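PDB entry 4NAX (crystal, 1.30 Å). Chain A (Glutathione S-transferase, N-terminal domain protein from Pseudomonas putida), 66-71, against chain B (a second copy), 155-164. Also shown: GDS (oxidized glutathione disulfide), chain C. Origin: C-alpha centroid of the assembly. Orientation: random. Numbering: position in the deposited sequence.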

ATOM      1  N   SER A  66     -10.702 -10.454   8.926  1.00 14.83           N
ATOM      2  CA  SER A  66     -10.332  -9.275   8.162  1.00 14.18           C
ATOM      3  C   SER A  66     -10.582  -8.024   8.996  1.00 14.11           C
ATOM      4  O   SER A  66     -11.663  -7.437   8.967  1.00 14.55           O
ATOM      5  CB  SER A  66     -11.118  -9.286   6.865  1.00 15.19           C
ATOM      6  OG  SER A  66     -10.545  -8.357   5.980  1.00 14.95           O
ATOM      7  N   ALA A  67      -9.573  -7.652   9.794  1.00 14.07           N
ATOM      8  CA  ALA A  67      -9.757  -6.725  10.914  1.00 14.24           C
ATOM      9  C   ALA A  67     -10.186  -5.335  10.484  1.00 14.51           C
ATOM     10  O   ALA A  67     -10.830  -4.618  11.244  1.00 15.04           O
ATOM     11  CB  ALA A  67      -8.484  -6.611  11.755  1.00 16.12           C
ATOM     12  N   ASN A  68      -9.812  -4.936   9.275  1.00 13.57           N
ATOM     13  CA  ASN A  68     -10.175  -3.625   8.731  1.00 13.79           C
ATOM     14  C   ASN A  68     -11.529  -3.622   8.035  1.00 12.98           C
ATOM     15  O   ASN A  68     -11.892  -2.632   7.417  1.00 14.26           O
ATOM     16  CB  ASN A  68      -9.031  -3.170   7.833  1.00 15.44           C
ATOM     17  CG  ASN A  68      -9.181  -1.759   7.311  1.00 14.14           C
ATOM     18  OD1 ASN A  68      -9.522  -0.824   8.040  1.00 15.31           O
ATOM     19  ND2 ASN A  68      -8.858  -1.585   6.038  1.00 15.22           N
ATOM     20  N   ASN A  69     -12.281  -4.708   8.160  1.00 13.42           N
ATOM     21  CA  ASN A  69     -13.624  -4.800   7.603  1.00 14.22           C
ATOM     22  C   ASN A  69     -13.702  -4.648   6.089  1.00 12.69           C
ATOM     23  O   ASN A  69     -14.719  -4.211   5.561  1.00 14.99           O
ATOM     24  CB  ASN A  69     -14.705  -4.005   8.385  1.00 14.83           C
ATOM     25  CG  ASN A  69     -14.636  -2.490   8.292  1.00 16.50           C
ATOM     26  OD1 ASN A  69     -14.317  -1.820   9.287  1.00 16.20           O
ATOM     27  ND2 ASN A  69     -15.046  -1.941   7.167  1.00 15.48           N
ATOM     28  N   LYS A  70     -12.641  -5.065   5.397  1.00 13.00           N
ATOM     29  CA  LYS A  70     -12.590  -4.926   3.947  1.00 13.68           C
ATOM     30  C   LYS A  70     -12.247  -6.209   3.249  1.00 12.92           C
ATOM     31  O   LYS A  70     -11.599  -7.097   3.811  1.00 14.13           O
ATOM     32  CB  LYS A  70     -11.649  -3.779   3.561  1.00 16.29           C
ATOM     33  CG  LYS A  70     -12.251  -2.436   4.051  1.00 21.94           C
ATOM     34  CD  LYS A  70     -11.658  -1.173   3.556  1.00 22.63           C
ATOM     35  CE  LYS A  70     -12.398  -0.028   4.204  1.00 23.19           C
ATOM     36  NZ  LYS A  70     -11.935   1.278   3.709  1.00 38.45           N
ATOM     37  N   ILE A  71     -12.717  -6.321   2.020  1.00 12.75           N
ATOM     38  CA  ILE A  71     -12.290  -7.387   1.132  1.00 13.41           C
ATOM     39  C   ILE A  71     -11.156  -6.872   0.258  1.00 12.75           C
ATOM     40  O   ILE A  71     -11.030  -5.653   0.024  1.00 12.94           O
ATOM     41  CB  ILE A  71     -13.470  -7.936   0.274  1.00 13.48           C
ATOM     42  CG1 ILE A  71     -14.048  -6.911  -0.719  1.00 14.50           C
ATOM     43  CG2 ILE A  71     -14.560  -8.502   1.160  1.00 15.38           C
ATOM     44  CD1 ILE A  71     -13.332  -6.836  -2.059  1.00 15.15           C
TER
ATOM     45  N   ASN B 155     -13.561  10.994   9.428  1.00 15.86           N
ATOM     46  CA  ASN B 155     -14.282   9.802   9.874  1.00 16.63           C
ATOM     47  C   ASN B 155     -13.547   8.525   9.504  1.00 15.89           C
ATOM     48  O   ASN B 155     -13.481   7.574  10.290  1.00 16.80           O
ATOM     49  CB  ASN B 155     -15.699   9.820   9.338  1.00 18.00           C
ATOM     50  CG  ASN B 155     -16.543  10.877  10.014  1.00 19.75           C
ATOM     51  OD1 ASN B 155     -16.239  11.299  11.131  1.00 23.45           O
ATOM     52  ND2 ASN B 155     -17.577  11.313   9.358  1.00 21.16           N
ATOM     53  N   GLU B 156     -12.972   8.488   8.308  1.00 15.46           N
ATOM     54  CA  GLU B 156     -12.207   7.310   7.918  1.00 14.53           C
ATOM     55  C   GLU B 156     -10.939   7.166   8.769  1.00 14.81           C
ATOM     56  O   GLU B 156     -10.576   6.057   9.151  1.00 14.84           O
ATOM     57  CB  GLU B 156     -11.890   7.368   6.430  1.00 15.16           C
ATOM     58  CG  GLU B 156     -11.042   6.199   5.929  1.00 15.71           C
ATOM     59  CD  GLU B 156     -11.622   4.810   6.164  1.00 17.10           C
ATOM     60  OE1 GLU B 156     -12.820   4.657   6.520  1.00 16.99           O
ATOM     61  OE2 GLU B 156     -10.880   3.837   5.943  1.00 19.40           O
ATOM     62  N   SER B 157     -10.275   8.279   9.062  1.00 14.64           N
ATOM     63  CA  SER B 157      -9.116   8.245   9.923  1.00 15.06           C
ATOM     64  C   SER B 157      -9.451   7.747  11.331  1.00 15.46           C
ATOM     65  O   SER B 157      -8.685   6.988  11.913  1.00 15.50           O
ATOM     66  CB  SER B 157      -8.440   9.612   9.965  1.00 15.18           C
ATOM     67  OG  SER B 157      -7.890   9.930   8.692  1.00 15.35           O
ATOM     68  N   LYS B 158     -10.597   8.184  11.870  1.00 15.57           N
ATOM     69  CA  LYS B 158     -11.081   7.669  13.154  1.00 16.32           C
ATOM     70  C   LYS B 158     -11.316   6.154  13.070  1.00 15.88           C
ATOM     71  O   LYS B 158     -10.979   5.411  13.991  1.00 16.84           O
ATOM     72  CB  LYS B 158     -12.382   8.349  13.555  1.00 18.61           C
ATOM     73  CG  LYS B 158     -12.268   9.803  13.960  1.00 19.89           C
ATOM     74  CD  LYS B 158     -13.671  10.393  14.164  1.00 25.15           C
ATOM     75  CE  LYS B 158     -13.641  11.750  14.837  1.00 36.47           C
ATOM     76  NZ  LYS B 158     -15.015  12.232  15.158  1.00 50.30           N
ATOM     77  N   ARG B 159     -11.905   5.694  11.973  1.00 14.93           N
ATOM     78  CA  ARG B 159     -12.161   4.261  11.809  1.00 15.63           C
ATOM     79  C   ARG B 159     -10.841   3.485  11.787  1.00 15.53           C
ATOM     80  O   ARG B 159     -10.703   2.453  12.445  1.00 15.61           O
ATOM     81  CB  ARG B 159     -12.990   3.999  10.547  1.00 16.27           C
ATOM     82  CG  ARG B 159     -13.535   2.585  10.457  1.00 17.81           C
ATOM     83  CD  ARG B 159     -14.091   2.233   9.071  1.00 17.00           C
ATOM     84  NE  ARG B 159     -13.006   2.224   8.112  1.00 16.20           N
ATOM     85  CZ  ARG B 159     -12.122   1.242   7.986  1.00 16.06           C
ATOM     86  NH1 ARG B 159     -12.235   0.126   8.673  1.00 16.10           N
ATOM     87  NH2 ARG B 159     -11.094   1.388   7.189  1.00 16.08           N
ATOM     88  N   LEU B 160      -9.865   3.991  11.046  1.00 14.70           N
ATOM     89  CA  LEU B 160      -8.552   3.348  10.973  1.00 15.06           C
ATOM     90  C   LEU B 160      -7.862   3.314  12.337  1.00 14.16           C
ATOM     91  O   LEU B 160      -7.231   2.320  12.703  1.00 14.91           O
ATOM     92  CB  LEU B 160      -7.671   4.059   9.955  1.00 13.64           C
ATOM     93  CG  LEU B 160      -8.066   3.923   8.492  1.00 13.34           C
ATOM     94  CD1 LEU B 160      -7.362   4.953   7.640  1.00 14.37           C
ATOM     95  CD2 LEU B 160      -7.790   2.538   7.955  1.00 15.16           C
ATOM     96  N   LEU B 161      -7.952   4.409  13.078  1.00 14.23           N
ATOM     97  CA  LEU B 161      -7.412   4.452  14.434  1.00 14.89           C
ATOM     98  C   LEU B 161      -8.074   3.418  15.346  1.00 16.17           C
ATOM     99  O   LEU B 161      -7.399   2.798  16.173  1.00 16.38           O
ATOM    100  CB  LEU B 161      -7.536   5.855  15.047  1.00 16.15           C
ATOM    101  CG  LEU B 161      -6.547   6.874  14.506  1.00 15.96           C
ATOM    102  CD1 LEU B 161      -7.033   8.278  14.842  1.00 18.68           C
ATOM    103  CD2 LEU B 161      -5.159   6.629  15.068  1.00 17.60           C
ATOM    104  N   GLY B 162      -9.379   3.213  15.178  1.00 15.75           N
ATOM    105  CA  GLY B 162     -10.093   2.164  15.919  1.00 16.35           C
ATOM    106  C   GLY B 162      -9.592   0.770  15.604  1.00 15.71           C
ATOM    107  O   GLY B 162      -9.458  -0.086  16.488  1.00 16.81           O
ATOM    108  N   VAL B 163      -9.339   0.519  14.326  1.00 15.23           N
ATOM    109  CA  VAL B 163      -8.758  -0.754  13.922  1.00 15.09           C
ATOM    110  C   VAL B 163      -7.424  -0.963  14.626  1.00 15.04           C
ATOM    111  O   VAL B 163      -7.160  -2.030  15.197  1.00 16.07           O
ATOM    112  CB  VAL B 163      -8.621  -0.859  12.397  1.00 15.32           C
ATOM    113  CG1 VAL B 163      -7.876  -2.120  12.010  1.00 16.77           C
ATOM    114  CG2 VAL B 163      -9.995  -0.829  11.719  1.00 16.10           C
ATOM    115  N   LEU B 164      -6.573   0.057  14.597  1.00 15.23           N
ATOM    116  CA  LEU B 164      -5.291  -0.052  15.279  1.00 16.42           C
ATOM    117  C   LEU B 164      -5.466  -0.274  16.769  1.00 16.13           C
ATOM    118  O   LEU B 164      -4.771  -1.085  17.365  1.00 16.66           O
ATOM    119  CB  LEU B 164      -4.446   1.202  15.080  1.00 18.00           C
ATOM    120  CG  LEU B 164      -3.845   1.424  13.706  1.00 17.94           C
ATOM    121  CD1 LEU B 164      -3.121   2.763  13.735  1.00 20.55           C
ATOM    122  CD2 LEU B 164      -2.887   0.302  13.308  1.00 19.15           C
TER
HETATM  123  N1  GDS C 301     -15.853   3.061   2.354  1.00 38.86           N
HETATM  124  CA1 GDS C 301     -15.567   3.253   0.933  1.00 28.34           C
HETATM  125  C1  GDS C 301     -15.786   4.692   0.526  1.00 35.38           C
HETATM  126  OE1 GDS C 301     -15.203   5.102  -0.506  1.00 27.52           O
HETATM  127  OE2 GDS C 301     -16.529   5.437   1.202  1.00 42.97           O
HETATM  128  CB1 GDS C 301     -16.475   2.335   0.106  1.00 24.99           C
HETATM  129  CG1 GDS C 301     -16.015   2.123  -1.342  1.00 22.04           C
HETATM  130  CD1 GDS C 301     -14.709   1.371  -1.404  1.00 19.51           C
HETATM  131  O1  GDS C 301     -14.391   0.603  -0.515  1.00 22.36           O
HETATM  132  N2  GDS C 301     -13.955   1.624  -2.466  1.00 15.87           N
HETATM  133  CA2 GDS C 301     -12.705   0.941  -2.729  1.00 15.89           C
HETATM  134  C2  GDS C 301     -11.547   1.902  -2.711  1.00 14.48           C
HETATM  135  O2  GDS C 301     -11.654   3.029  -3.180  1.00 16.11           O
HETATM  136  CB2 GDS C 301     -12.762   0.254  -4.095  1.00 15.26           C
HETATM  137  SG2 GDS C 301     -13.893  -1.128  -4.200  1.00 19.30           S
HETATM  138  N3  GDS C 301     -10.402   1.445  -2.207  1.00 13.82           N
HETATM  139  CA3 GDS C 301      -9.209   2.270  -2.116  1.00 14.13           C
HETATM  140  C3  GDS C 301      -7.909   1.506  -2.247  1.00 13.63           C
HETATM  141  OE3 GDS C 301      -6.903   2.036  -1.732  1.00 14.80           O
HETATM  142  OE4 GDS C 301      -7.914   0.461  -2.907  1.00 14.53           O
HETATM  143  N4  GDS C 301     -14.984  -1.827   1.175  1.00 15.43           N
HETATM  144  CA4 GDS C 301     -15.958  -2.137   2.199  1.00 17.64           C
HETATM  145  C4  GDS C 301     -16.252  -0.982   3.117  1.00 21.68           C
HETATM  146  OE5 GDS C 301     -17.119  -1.133   4.027  1.00 23.92           O
HETATM  147  OE6 GDS C 301     -15.651   0.103   2.907  1.00 24.15           O
HETATM  148  C5  GDS C 301     -14.121  -2.745   0.759  1.00 13.72           C
HETATM  149  O5  GDS C 301     -14.090  -3.869   1.247  1.00 14.52           O
HETATM  150  CA5 GDS C 301     -13.197  -2.362  -0.376  1.00 14.27           C
HETATM  151  N5  GDS C 301     -11.853  -2.870  -0.119  1.00 12.84           N
HETATM  152  CB5 GDS C 301     -13.759  -2.954  -1.669  1.00 14.56           C
HETATM  153  SG5 GDS C 301     -12.748  -2.684  -3.125  1.00 17.20           S
HETATM  154  CA6 GDS C 301      -7.047  -2.521   0.835  1.00 12.88           C
HETATM  155  C6  GDS C 301      -6.655  -3.657  -0.062  1.00 12.52           C
HETATM  156  OE7 GDS C 301      -7.133  -4.792   0.178  1.00 12.66           O
HETATM  157  OE8 GDS C 301      -5.863  -3.408  -1.001  1.00 13.72           O
HETATM  158  N6  GDS C 301      -5.925  -1.566   0.936  1.00 13.15           N
HETATM  159  CB6 GDS C 301      -8.295  -1.825   0.289  1.00 13.09           C
HETATM  160  CG6 GDS C 301      -9.509  -2.760   0.300  1.00 13.06           C
HETATM  161  CD6 GDS C 301     -10.792  -2.060  -0.058  1.00 12.80           C
HETATM  162  O6  GDS C 301     -10.832  -0.849  -0.308  1.00 13.97           O
HETATM  163  O   HOH W   1     -14.051   2.723   4.873  1.00 25.52           O

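A loop of chain A meets one side of a helix in chain B, burying 269 Å² between them. The stretch opens with a type I beta turn from Ser A66 to Asn A69, closed by Asn A69 N to Ser A66 O (2.9 Å). Ser A66 does not reach the helix; its chi1 is t, and its OG donates to Lys A70 O (2.7 Å), tying the start of the turn to the residue just after it. The helix presents Glu B156, Arg B159, Leu B160 and Val B163, which fall on one side because 156, 159 or 160, and 163 follow the helical repeat.

Arg B159 is the hub. Its CA-to-CB bond points toward the loop, and t, t, p for chi1 to chi3 carry the guanidinium in among the turn's oxygens. Asn A68, at chi1 t, brings OD1 to the guanidinium edge, where it accepts from NH2 (2.8 Å) and NH1 (2.9 Å) of Arg B159. NH1 also makes weak bonds to Asn A68 O (3.0 Å) and Asn A69 OD1 (2.9 Å); chi1 p turns that second amide back toward the arginine. On its own helix, Glu B156 lies one turn earlier and fixes the guanidinium through two nearly straight bonds, Arg B159 NE to Glu B156 OE1 (2.9 Å) and Arg B159 NH2 to Glu B156 OE2 (2.8 Å).

Lys A70, extended beyond chi1 m, lays CE over one guanidinium face, 3.6 Å from Arg B159 NH2. Its NZ lies equally close to that NH2, but the carboxylate offsets the like charges: Lys A70 NZ and Glu B156 OE2 form a salt bridge at 3.6 Å. A water accepts from Lys A70 NZ and donates to Glu B156 OE1, both at 2.8 Å.

Beside this polar cluster, Val B163 (chi1 t) packs its CG2 against Asn A68 OD1 (3.7 Å) and Ala A67 O (3.9 Å).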